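Local structure of arylamine n-acetyltransferase (Mycobacterium smegmatis, 1W5R) at residues R153-Y157 against V216-R221; L28-V32 against L138-I142; P51-S56 against L192-W197; Q73-G78 against Q111-L116; A245-L249 against V268-A273. The protein catalyses transfer of an acetyl group, from acetyl-CoA in this family, to the amino nitrogen of arylamines. The protein carries 1 engineered substitution. One frame throughout, in Å; residues are numbered along the deposited sequence.

Interaction 1 of 5, residues R153-Y157 against V216-R221; sequences RHEPY and VTDDAR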
# COMPACT_ATOMS: atom_id res chain seq x y z
N ARG A 153 15.17 -0.87 17.25
CA ARG A 153 13.73 -1.17 17.27
C ARG A 153 13.22 -1.69 15.93
O ARG A 153 12.14 -2.28 15.86
CB ARG A 153 12.89 0.05 17.68
CG ARG A 153 13.13 0.60 19.07
CD ARG A 153 12.05 1.59 19.48
NE ARG A 153 11.90 2.70 18.53
CZ ARG A 153 10.77 3.06 17.94
NH1 ARG A 153 9.62 2.43 18.16
NH2 ARG A 153 10.77 4.09 17.11
N HIS A 154 14.00 -1.47 14.87
CA HIS A 154 13.63 -1.89 13.52
C HIS A 154 14.77 -2.74 12.95
O HIS A 154 15.00 -3.83 13.47
CB HIS A 154 13.25 -0.67 12.65
CG HIS A 154 12.10 0.11 13.21
ND1 HIS A 154 10.85 0.12 12.65
CD2 HIS A 154 12.02 0.86 14.34
CE1 HIS A 154 10.05 0.88 13.39
NE2 HIS A 154 10.74 1.34 14.42
N GLU A 155 15.48 -2.25 11.93
CA GLU A 155 16.51 -3.04 11.23
C GLU A 155 17.84 -2.94 11.96
O GLU A 155 18.07 -2.01 12.73
CB GLU A 155 16.73 -2.53 9.79
CG GLU A 155 15.50 -2.32 8.97
CD GLU A 155 14.95 -0.90 9.09
OE1 GLU A 155 15.20 -0.22 10.11
OE2 GLU A 155 14.24 -0.49 8.16
N PRO A 156 18.74 -3.91 11.71
CA PRO A 156 20.11 -3.74 12.17
C PRO A 156 20.82 -2.55 11.49
O PRO A 156 20.59 -2.28 10.30
CB PRO A 156 20.80 -5.04 11.75
CG PRO A 156 19.71 -5.99 11.40
CD PRO A 156 18.51 -5.21 11.05
N TYR A 157 21.65 -1.85 12.25
CA TYR A 157 22.52 -0.80 11.72
C TYR A 157 23.97 -1.11 12.07
O TYR A 157 24.24 -1.95 12.93
CB TYR A 157 22.16 0.59 12.27
CG TYR A 157 20.94 1.25 11.65
CD1 TYR A 157 19.67 0.66 11.72
CD2 TYR A 157 21.05 2.50 11.02
CE1 TYR A 157 18.54 1.28 11.16
CE2 TYR A 157 19.92 3.13 10.48
CZ TYR A 157 18.69 2.51 10.54
OH TYR A 157 17.58 3.12 10.01
N VAL A 216 7.97 7.50 11.73
CA VAL A 216 8.27 6.09 11.99
C VAL A 216 7.54 5.64 13.24
O VAL A 216 7.73 6.20 14.32
CB VAL A 216 9.80 5.83 12.17
CG1 VAL A 216 10.07 4.34 12.40
CG2 VAL A 216 10.56 6.31 10.94
N THR A 217 6.71 4.60 13.08
CA THR A 217 5.96 4.02 14.19
C THR A 217 6.65 2.72 14.61
O THR A 217 7.60 2.28 13.95
CB THR A 217 4.52 3.70 13.77
OG1 THR A 217 4.53 2.66 12.78
CG2 THR A 217 3.83 4.95 13.19
N ASP A 218 6.15 2.10 15.68
CA ASP A 218 6.72 0.82 16.10
C ASP A 218 6.69 -0.22 14.98
O ASP A 218 7.59 -1.06 14.90
CB ASP A 218 5.97 0.24 17.31
CG ASP A 218 6.08 1.10 18.55
OD1 ASP A 218 6.77 2.15 18.53
OD2 ASP A 218 5.48 0.72 19.57
N ASP A 219 5.66 -0.15 14.13
CA ASP A 219 5.42 -1.18 13.10
C ASP A 219 5.92 -0.84 11.71
O ASP A 219 6.08 -1.74 10.88
CB ASP A 219 3.93 -1.48 12.99
CG ASP A 219 3.36 -2.11 14.23
OD1 ASP A 219 4.08 -2.89 14.90
OD2 ASP A 219 2.18 -1.84 14.53
N ALA A 220 6.14 0.44 11.42
CA ALA A 220 6.41 0.79 10.03
C ALA A 220 7.16 2.10 9.86
O ALA A 220 7.02 3.00 10.68
CB ALA A 220 5.11 0.83 9.22
N ARG A 221 7.91 2.19 8.76
CA ARG A 221 8.52 3.44 8.32
C ARG A 221 7.69 4.01 7.19
O ARG A 221 7.37 3.28 6.24
CB ARG A 221 9.95 3.21 7.84
CG ARG A 221 10.88 2.67 8.93
CD ARG A 221 12.26 2.36 8.35
NE ARG A 221 13.25 1.98 9.37
CZ ARG A 221 13.86 2.85 10.18
NH1 ARG A 221 13.59 4.15 10.11
NH2 ARG A 221 14.76 2.42 11.07
O HOH W 1 8.24 5.11 16.87
O HOH W 2 9.54 -1.61 16.59
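The guanidinium of Arg221 overlaps His154, whose ND1 sits over one face of the guanidinium and whose CB comes within 3.8 Å of Arg221 NH2. Arg221 follows the tight connection of a two-residue beta hairpin: strands 212-216 and 220-225 are joined by a type I turn with Asp218 and Asp219 at its corners, and Thr217 N donates to Ala220 O at 2.9 Å across the mouth of the hairpin. These strands belong to the sheet of the alpha/beta lid domain of the arylamine N-acetyltransferase fold, whereas 153-157 is a loop of the central beta domain, so the contact ties one domain to the other. Glu155 is the anchor. Its carboxylate meets the edge of the guanidinium in a salt bridge, with Arg221 NH2 2.8 Å from Glu155 OE1 and Arg221 NE 2.9 Å from Glu155 OE2. The remaining nitrogen, NH1, is held by the carbonyls of Gly135 and Thr137. At the turn, Asp218 OD1 forms a salt bridge with Arg153 NH1 at 2.9 Å, with a weak hydrogen bond; Asp218 also pairs with Arg37, and Arg153 NE binds Thr139 O. The His154 ring enters the space between these two charged pairs, with CE1 3.6 Å from Val216 CG1. Water 2 spans the backbones, donating to Arg153 O at 2.8 Å and to Asp218 O at 2.6 Å.

Interaction 2 of 5, residues L28-V32 against L138-I142; sequences LHAIV and LTSPI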
# COMPACT_ATOMS: atom_id res chain seq x y z
N LEU A 28 16.83 7.55 27.16
CA LEU A 28 17.30 7.86 25.82
C LEU A 28 16.55 7.03 24.78
O LEU A 28 16.08 7.56 23.77
CB LEU A 28 18.81 7.67 25.71
CG LEU A 28 19.48 8.21 24.43
CD1 LEU A 28 19.27 9.71 24.26
CD2 LEU A 28 20.95 7.87 24.46
N HIS A 29 16.41 5.73 25.05
CA HIS A 29 15.62 4.87 24.16
C HIS A 29 14.15 5.32 24.06
O HIS A 29 13.58 5.39 22.97
CB HIS A 29 15.68 3.41 24.65
CG HIS A 29 16.97 2.72 24.33
ND1 HIS A 29 17.14 1.94 23.21
CD2 HIS A 29 18.15 2.70 24.99
CE1 HIS A 29 18.37 1.46 23.19
NE2 HIS A 29 19.00 1.90 24.26
N ALA A 30 13.54 5.62 25.20
CA ALA A 30 12.13 6.01 25.22
C ALA A 30 11.89 7.32 24.47
O ALA A 30 10.91 7.44 23.73
CB ALA A 30 11.62 6.12 26.66
N ILE A 31 12.78 8.29 24.66
CA ILE A 31 12.63 9.59 23.99
C ILE A 31 12.79 9.45 22.47
O ILE A 31 11.98 10.00 21.73
CB ILE A 31 13.60 10.63 24.57
CG1 ILE A 31 13.15 11.03 25.98
CG2 ILE A 31 13.68 11.87 23.66
CD1 ILE A 31 14.00 12.10 26.62
N VAL A 32 13.80 8.72 22.02
CA VAL A 32 14.00 8.52 20.57
C VAL A 32 12.74 7.88 19.96
O VAL A 32 12.24 8.34 18.93
CB VAL A 32 15.27 7.66 20.29
CG1 VAL A 32 15.33 7.18 18.82
CG2 VAL A 32 16.54 8.44 20.63
N LEU A 138 17.52 6.41 12.36
CA LEU A 138 17.68 5.51 13.51
C LEU A 138 16.52 5.61 14.48
O LEU A 138 16.08 6.71 14.81
CB LEU A 138 18.96 5.83 14.27
CG LEU A 138 20.25 5.16 13.82
CD1 LEU A 138 21.45 5.79 14.51
CD2 LEU A 138 20.23 3.67 14.12
N THR A 139 16.03 4.45 14.93
CA THR A 139 14.90 4.40 15.84
C THR A 139 15.30 3.96 17.25
O THR A 139 14.44 3.78 18.12
CB THR A 139 13.80 3.47 15.29
OG1 THR A 139 14.32 2.14 15.17
CG2 THR A 139 13.30 4.00 13.92
N SER A 140 16.60 3.82 17.44
CA SER A 140 17.20 3.61 18.77
C SER A 140 18.48 4.42 18.79
O SER A 140 19.08 4.66 17.75
CB SER A 140 17.62 2.14 18.97
OG SER A 140 16.54 1.25 18.78
N PRO A 141 18.96 4.78 20.00
CA PRO A 141 20.34 5.20 20.09
C PRO A 141 21.21 3.96 19.88
O PRO A 141 20.80 2.85 20.26
CB PRO A 141 20.47 5.67 21.55
CG PRO A 141 19.42 4.96 22.28
CD PRO A 141 18.28 4.76 21.31
N ILE A 142 22.38 4.12 19.26
CA ILE A 142 23.32 3.00 19.14
C ILE A 142 24.66 3.43 19.69
O ILE A 142 24.92 4.62 19.82
CB ILE A 142 23.45 2.45 17.68
CG1 ILE A 142 24.12 3.48 16.75
CG2 ILE A 142 22.10 1.98 17.15
CD1 ILE A 142 24.44 2.95 15.36
O HOH W 3 14.52 3.90 20.92
O HOH W 4 15.25 1.40 21.32
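This is a buried, mainly apolar contact between the N-terminal helical domain of the acetyltransferase fold, here helix 25-38, and a loop of the central beta domain leading into strand 142-143. Pro141 is its wedge. The pyrrolidine ring lies against the helix among Leu28, His29 and Val32, residues one turn apart or adjacent on the same helical surface. Its CG stands 3.6 Å from the centroid of the His29 ring and only 7° off the ring normal, a CH-pi contact over the face. Pro141 CB touches Leu28 CD2 at 3.7 Å, and Pro141 CD lies 4.1 Å from Val32 CG2. The other methyl of Val32, CG1, rests on the loop backbone 3.6 Å from Thr139 O. Two waters supply the polar links: water 3 donates to His29 O and Thr139 O, and water 4 joins His29 ND1 to Ser140 OG, which also accepts from Arg153 N. Beyond the pair, Leu28 reaches Leu84 of helix 73-87, while Val32 and Pro141 both pack on Val129 of strand 127-129.

Interaction 3 of 5, residues P51-S56 against L192-W197; sequences PVADLS and LEVGSW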
# COMPACT_ATOMS: atom_id res chain seq x y z
N PRO A 51 13.60 29.69 4.10
CA PRO A 51 14.82 29.08 4.60
C PRO A 51 14.69 28.53 6.02
O PRO A 51 13.84 29.00 6.79
CB PRO A 51 15.82 30.25 4.59
CG PRO A 51 15.30 31.17 3.54
CD PRO A 51 13.82 31.12 3.76
N VAL A 52 15.53 27.55 6.33
CA VAL A 52 15.72 27.08 7.70
C VAL A 52 17.09 27.58 8.11
O VAL A 52 18.11 26.95 7.83
CB VAL A 52 15.65 25.55 7.82
CG1 VAL A 52 15.80 25.13 9.27
CG2 VAL A 52 14.32 25.04 7.28
N ALA A 53 17.09 28.77 8.71
CA ALA A 53 18.29 29.56 8.94
C ALA A 53 18.70 29.60 10.41
O ALA A 53 19.88 29.73 10.74
CB ALA A 53 18.08 30.98 8.43
N ASP A 54 17.72 29.48 11.30
CA ASP A 54 17.90 29.73 12.73
C ASP A 54 17.73 28.42 13.49
O ASP A 54 16.63 27.86 13.53
CB ASP A 54 16.85 30.77 13.17
CG ASP A 54 16.94 31.14 14.64
OD1 ASP A 54 17.67 30.49 15.43
OD2 ASP A 54 16.26 32.12 15.02
N LEU A 55 18.82 27.92 14.06
CA LEU A 55 18.79 26.65 14.78
C LEU A 55 18.88 26.82 16.30
O LEU A 55 19.28 25.90 17.03
CB LEU A 55 19.88 25.71 14.25
CG LEU A 55 19.77 25.40 12.75
CD1 LEU A 55 20.96 24.52 12.32
CD2 LEU A 55 18.45 24.73 12.35
N SER A 56 18.52 28.01 16.78
CA SER A 56 18.41 28.26 18.21
C SER A 56 17.30 27.43 18.84
O SER A 56 16.35 27.02 18.16
CB SER A 56 18.13 29.75 18.46
OG SER A 56 16.84 30.11 18.01
N LEU A 192 26.48 24.58 11.70
CA LEU A 192 25.24 23.88 11.37
C LEU A 192 24.27 24.80 10.63
O LEU A 192 23.61 24.38 9.68
CB LEU A 192 24.58 23.33 12.65
CG LEU A 192 25.45 22.34 13.44
CD1 LEU A 192 24.70 21.89 14.69
CD2 LEU A 192 25.82 21.13 12.57
N GLU A 193 24.19 26.06 11.06
CA GLU A 193 23.33 27.03 10.40
C GLU A 193 23.76 27.33 8.96
O GLU A 193 22.91 27.54 8.10
CB GLU A 193 23.23 28.31 11.25
CG GLU A 193 22.33 28.09 12.46
CD GLU A 193 22.28 29.23 13.47
OE1 GLU A 193 23.21 30.07 13.52
OE2 GLU A 193 21.31 29.27 14.24
N VAL A 194 25.07 27.35 8.68
CA VAL A 194 25.57 27.55 7.30
C VAL A 194 25.15 26.34 6.43
O VAL A 194 24.70 26.49 5.30
CB VAL A 194 27.10 27.76 7.30
CG1 VAL A 194 27.69 27.70 5.90
CG2 VAL A 194 27.45 29.11 7.98
N GLY A 195 25.30 25.14 6.97
CA GLY A 195 24.84 23.94 6.28
C GLY A 195 23.34 23.99 6.02
O GLY A 195 22.88 23.72 4.91
N SER A 196 22.58 24.37 7.05
CA SER A 196 21.13 24.42 6.90
C SER A 196 20.70 25.48 5.88
O SER A 196 19.73 25.30 5.14
CB SER A 196 20.44 24.67 8.24
OG SER A 196 19.03 24.51 8.09
N TRP A 197 21.41 26.61 5.86
CA TRP A 197 21.15 27.60 4.82
C TRP A 197 21.29 26.98 3.42
O TRP A 197 20.41 27.17 2.57
CB TRP A 197 22.10 28.81 4.98
CG TRP A 197 21.83 29.87 3.95
CD1 TRP A 197 22.55 30.10 2.80
CD2 TRP A 197 20.74 30.78 3.94
NE1 TRP A 197 21.97 31.14 2.09
CE2 TRP A 197 20.86 31.57 2.78
CE3 TRP A 197 19.68 31.03 4.83
CZ2 TRP A 197 19.93 32.58 2.46
CZ3 TRP A 197 18.77 32.04 4.51
CH2 TRP A 197 18.90 32.79 3.33
O HOH W 5 21.56 29.99 8.59
O HOH W 6 20.31 31.26 15.77
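Leu55 is the main bump on the loop side. Its CD1 settles against the surface of helix 189-201 between residues one turn apart, 3.8 Å from Leu192 CB and 4.1 Å from Ser196 CB. The aliphatic part of Glu193 forms another wall of this hollow, with Glu193 CG 3.7 Å from Leu55 CG. From there the Glu193 side chain extends along the loop, and its OE2 accepts a nearly straight hydrogen bond from Leu55 N at 2.8 Å. Farther along the helix, the six-membered part of the Trp197 indole is the projecting piece: Ala53 CB abuts the ring edge, 3.9 Å from CE3 of Trp197, and Pro51 CB lies 3.5 Å from Trp197 CZ3. Between these two apolar patches Ser196 OG donates to Val52 O at 2.6 Å, and the same hydroxyl also bonds to Tyr72 OH. The loop belongs to the N-terminal helical domain of the acetyltransferase fold, and the helix follows the central beta domain. Approaching helix 57-66, the loop makes an Asx turn: Asp54 OD1 accepts from Ser56 N at 2.9 Å, and Ser56, the N-cap, caps Ala59 N with its OG. The carboxylates come close, Asp54 OD1 lying 4.0 Å from Glu193 OE2, and water 6 donates to both. The gap between Ala53 O and Glu193 O is filled by water 5, which donates to each carbonyl, at 2.7 and 2.8 Å respectively.

Interaction 4 of 5, residues Q73-G78 against Q111-L116; sequences QYEHNG and QTHNVL. Engineered in segment 73-78: Gln73 (natural residue Cys).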
# COMPACT_ATOMS: atom_id res chain seq x y z
N GLN A 73 16.50 17.52 9.03
CA GLN A 73 17.55 16.98 9.90
C GLN A 73 18.06 17.96 10.96
O GLN A 73 18.23 17.59 12.13
CB GLN A 73 18.72 16.43 9.06
CG GLN A 73 19.31 17.34 8.00
CD GLN A 73 18.61 17.25 6.64
OE1 GLN A 73 17.44 16.88 6.55
NE2 GLN A 73 19.33 17.59 5.58
N TYR A 74 18.33 19.19 10.55
CA TYR A 74 18.88 20.18 11.50
C TYR A 74 17.89 20.59 12.58
O TYR A 74 18.27 20.94 13.72
CB TYR A 74 19.34 21.42 10.76
CG TYR A 74 20.47 21.22 9.80
CD1 TYR A 74 20.24 21.08 8.43
CD2 TYR A 74 21.79 21.14 10.26
CE1 TYR A 74 21.30 20.89 7.53
CE2 TYR A 74 22.86 20.96 9.37
CZ TYR A 74 22.61 20.82 8.01
OH TYR A 74 23.63 20.67 7.11
N GLU A 75 16.62 20.57 12.22
CA GLU A 75 15.57 20.95 13.14
C GLU A 75 15.32 19.85 14.15
O GLU A 75 15.21 20.09 15.36
CB GLU A 75 14.29 21.32 12.38
CG GLU A 75 14.46 22.57 11.54
CD GLU A 75 13.36 22.77 10.53
OE1 GLU A 75 12.64 23.79 10.64
OE2 GLU A 75 13.22 21.92 9.61
N HIS A 76 15.24 18.61 13.66
CA HIS A 76 15.03 17.45 14.53
C HIS A 76 16.12 17.24 15.54
O HIS A 76 15.88 17.19 16.75
CB HIS A 76 14.89 16.19 13.69
CG HIS A 76 13.49 15.95 13.23
ND1 HIS A 76 12.52 15.45 14.06
CD2 HIS A 76 12.89 16.19 12.03
CE1 HIS A 76 11.38 15.37 13.40
NE2 HIS A 76 11.58 15.82 12.17
N ASN A 77 17.34 17.10 15.05
CA ASN A 77 18.45 16.82 15.94
C ASN A 77 18.86 18.04 16.73
O ASN A 77 19.36 17.91 17.85
CB ASN A 77 19.60 16.17 15.18
CG ASN A 77 19.27 14.73 14.80
OD1 ASN A 77 18.62 14.03 15.58
ND2 ASN A 77 19.69 14.30 13.62
N GLY A 78 18.62 19.22 16.18
CA GLY A 78 18.85 20.43 16.95
C GLY A 78 17.95 20.43 18.16
O GLY A 78 18.41 20.56 19.30
N GLN A 111 28.41 18.70 3.34
CA GLN A 111 27.97 18.42 4.69
C GLN A 111 26.54 18.96 4.80
O GLN A 111 26.32 20.17 4.85
CB GLN A 111 28.87 19.08 5.73
CG GLN A 111 30.28 18.51 5.79
CD GLN A 111 31.12 19.26 6.78
OE1 GLN A 111 30.76 19.36 7.96
NE2 GLN A 111 32.24 19.81 6.32
N THR A 112 25.57 18.03 4.79
CA THR A 112 24.16 18.42 4.81
C THR A 112 23.38 17.74 5.94
O THR A 112 22.16 17.90 6.05
CB THR A 112 23.45 18.06 3.50
OG1 THR A 112 23.42 16.64 3.37
CG2 THR A 112 24.14 18.69 2.30
N HIS A 113 24.08 16.97 6.77
CA HIS A 113 23.42 16.26 7.86
C HIS A 113 23.97 16.70 9.21
O HIS A 113 25.10 17.23 9.29
CB HIS A 113 23.53 14.75 7.67
CG HIS A 113 22.58 13.95 8.51
ND1 HIS A 113 21.35 14.42 8.91
CD2 HIS A 113 22.66 12.68 8.99
CE1 HIS A 113 20.73 13.50 9.62
NE2 HIS A 113 21.51 12.43 9.69
N ASN A 114 23.18 16.48 10.25
CA ASN A 114 23.52 16.86 11.62
C ASN A 114 22.99 15.73 12.49
O ASN A 114 21.83 15.34 12.35
CB ASN A 114 22.84 18.21 11.95
CG ASN A 114 22.87 18.60 13.43
OD1 ASN A 114 21.92 19.22 13.90
ND2 ASN A 114 23.95 18.29 14.15
N VAL A 115 23.87 15.17 13.33
CA VAL A 115 23.51 14.09 14.24
C VAL A 115 24.07 14.40 15.64
O VAL A 115 24.80 15.39 15.81
CB VAL A 115 23.98 12.68 13.75
CG1 VAL A 115 23.38 12.37 12.40
CG2 VAL A 115 25.52 12.57 13.72
N LEU A 116 23.72 13.57 16.63
CA LEU A 116 24.16 13.82 18.00
C LEU A 116 25.08 12.72 18.49
O LEU A 116 24.86 11.54 18.17
CB LEU A 116 22.97 13.90 18.95
CG LEU A 116 21.89 14.92 18.56
CD1 LEU A 116 20.72 14.81 19.53
CD2 LEU A 116 22.47 16.34 18.51
O HOH W 7 20.88 21.68 14.56
O HOH W 8 25.90 19.82 8.20
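Helix 73-78 runs almost parallel to strand 111-116, their axes 11° apart and 7.4 Å at closest approach. The strand carries a classic beta bulge, Thr112 and His113 both facing Gly96. Gln73, the first helical residue, is engineered in place of Cys; the natural Cys would, with His113, whose NE2 bonds to Asp130, form the family's Cys-His-Asp triad, consistent with the papain-like clan, and the substitution breaks that triad here. Gln73 CB lies 3.3 Å from His113 ND1 at the ring edge, and the substituted side chain turns its amide to the strand, NE2 donating to Thr112 O at 2.9 Å. One turn on, Asn77 ND2 donates to Asn114 O at 2.7 Å and also to Asp130. The Tyr74 ring packs on Asn114, CD2 to CB 3.5 Å, and water 8 links Tyr74 OH to His113 O. Strand 111-119 lies between strands 90-98 and 127-129, and helix 189-201 touches both partners, its Val199 meeting Gln73 and Thr112 and its Ser196 meeting Tyr74.

Interaction 5 of 5, residues A245-L249 against V268-A273; sequences AAQVL and VQARVA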
# COMPACT_ATOMS: atom_id res chain seq x y z
N ALA A 245 -2.31 16.74 -5.89
CA ALA A 245 -1.90 17.51 -4.71
C ALA A 245 -2.90 17.48 -3.55
O ALA A 245 -2.50 17.48 -2.39
CB ALA A 245 -1.56 18.94 -5.10
N ALA A 246 -4.22 17.44 -3.83
CA ALA A 246 -5.19 17.40 -2.72
C ALA A 246 -5.05 16.18 -1.83
O ALA A 246 -5.16 16.30 -0.60
CB ALA A 246 -6.64 17.52 -3.23
N GLN A 247 -4.84 15.00 -2.44
CA GLN A 247 -4.65 13.76 -1.68
C GLN A 247 -3.34 13.82 -0.90
O GLN A 247 -3.27 13.33 0.23
CB GLN A 247 -4.66 12.53 -2.60
CG GLN A 247 -6.04 12.12 -3.11
CD GLN A 247 -6.49 12.90 -4.33
OE1 GLN A 247 -7.67 13.19 -4.48
NE2 GLN A 247 -5.55 13.23 -5.20
N VAL A 248 -2.31 14.42 -1.51
CA VAL A 248 -1.02 14.60 -0.85
C VAL A 248 -1.21 15.48 0.39
O VAL A 248 -0.79 15.11 1.49
CB VAL A 248 0.06 15.18 -1.80
CG1 VAL A 248 1.35 15.50 -1.01
CG2 VAL A 248 0.37 14.19 -2.91
N LEU A 249 -1.89 16.62 0.22
CA LEU A 249 -2.21 17.48 1.35
C LEU A 249 -3.04 16.80 2.44
O LEU A 249 -2.80 17.01 3.63
CB LEU A 249 -2.86 18.78 0.87
CG LEU A 249 -1.92 19.98 0.71
CD1 LEU A 249 -1.05 19.84 -0.52
CD2 LEU A 249 -2.72 21.27 0.68
N VAL A 268 0.11 26.34 -0.83
CA VAL A 268 0.77 25.08 -0.61
C VAL A 268 0.35 24.07 -1.68
O VAL A 268 1.19 23.38 -2.25
CB VAL A 268 0.42 24.52 0.78
CG1 VAL A 268 1.08 23.17 0.99
CG2 VAL A 268 0.84 25.50 1.88
N GLN A 269 -0.96 24.00 -1.96
CA GLN A 269 -1.48 22.99 -2.85
C GLN A 269 -0.87 23.12 -4.24
O GLN A 269 -0.48 22.12 -4.84
CB GLN A 269 -3.02 23.03 -2.90
CG GLN A 269 -3.64 21.71 -3.37
CD GLN A 269 -5.14 21.80 -3.58
OE1 GLN A 269 -5.92 21.32 -2.76
NE2 GLN A 269 -5.55 22.42 -4.68
N ALA A 270 -0.77 24.35 -4.75
CA ALA A 270 -0.18 24.60 -6.07
C ALA A 270 1.31 24.26 -6.13
O ALA A 270 1.79 23.75 -7.14
CB ALA A 270 -0.41 26.05 -6.51
N ARG A 271 2.04 24.51 -5.05
CA ARG A 271 3.46 24.19 -5.06
C ARG A 271 3.69 22.68 -4.97
O ARG A 271 4.57 22.13 -5.62
CB ARG A 271 4.17 24.92 -3.92
CG ARG A 271 5.66 24.60 -3.78
CD ARG A 271 6.48 24.85 -5.05
NE ARG A 271 7.90 24.63 -4.79
CZ ARG A 271 8.80 24.24 -5.68
NH1 ARG A 271 8.47 24.01 -6.95
NH2 ARG A 271 10.06 24.06 -5.28
N VAL A 272 2.89 22.03 -4.14
CA VAL A 272 2.93 20.57 -4.06
C VAL A 272 2.62 19.94 -5.43
O VAL A 272 3.25 18.96 -5.83
CB VAL A 272 2.00 20.06 -2.95
CG1 VAL A 272 1.83 18.55 -3.01
CG2 VAL A 272 2.57 20.45 -1.60
N ALA A 273 1.68 20.53 -6.17
CA ALA A 273 1.39 20.04 -7.52
C ALA A 273 2.63 20.02 -8.42
O ALA A 273 2.85 19.06 -9.16
CB ALA A 273 0.28 20.86 -8.16
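Val268 opens its helix at the side of Leu249, with CG1 4.2 Å from Leu249 CD1; it also packs on Leu263 of the intervening loop. Gln269 covers more of the partner. Its CA is 3.9 Å from Leu249 CD1, its CG lies 3.9 Å from Ala245 CB, and its carbonyl O approaches that same Ala245 methyl to 3.4 Å, while OE1 reaches out to 3.9 Å from Ala246 CB. The next two residues belong to other faces of the helix: Ala270 points away, and Arg271 leads off to Leu47 O and Glu274. The two helices, 245-255 and 268-274, follow one another in the chain, joined by a loop, and pack beside the sheet of the alpha/beta lid domain of the acetyltransferase fold; their short segments cross at 113° with axes 9.1 Å apart. Val272 brings the first helix's apolar residues together, its CG1 3.7 Å from Val248 CG1 and 4.0 Å from Ala245 CB, its CG2 3.8 Å from Leu249 CD1. Behind these, Val248 rests on Phe242 of strand 236-242 and Leu249 on Leu260. At Ala273 the backbones come closest, the CA atoms of Ala245 and Ala273 being 5.0 Å apart. Small side chains on both helices permit this approach: Ala245 CB lies 4.1 Å from Ala273 CB and 3.8 Å from Ala273 N.

In the fold
Interaction 4 is the most central contact, and it brings the N-terminal helical domain and the central beta domain together at the triad site. Interaction 2 joins the same two domains, also buried, but with a proline wedge where interaction 4 sets the amides of Asn77 and of the engineered Gln73 on strand carbonyls. Interaction 3 touches interaction 4 through Tyr74, which packs on helix 189-201, and is partly open to solvent. On the opposite side of the chain's centre from interaction 3, interactions 1 and 2 meet directly through Arg153, bound to Thr139 and Ser140; interaction 1, charged and hydrated, carries the connection on to the lid. Interaction 5, most peripheral and wholly by van der Waals contact, touches none of the others.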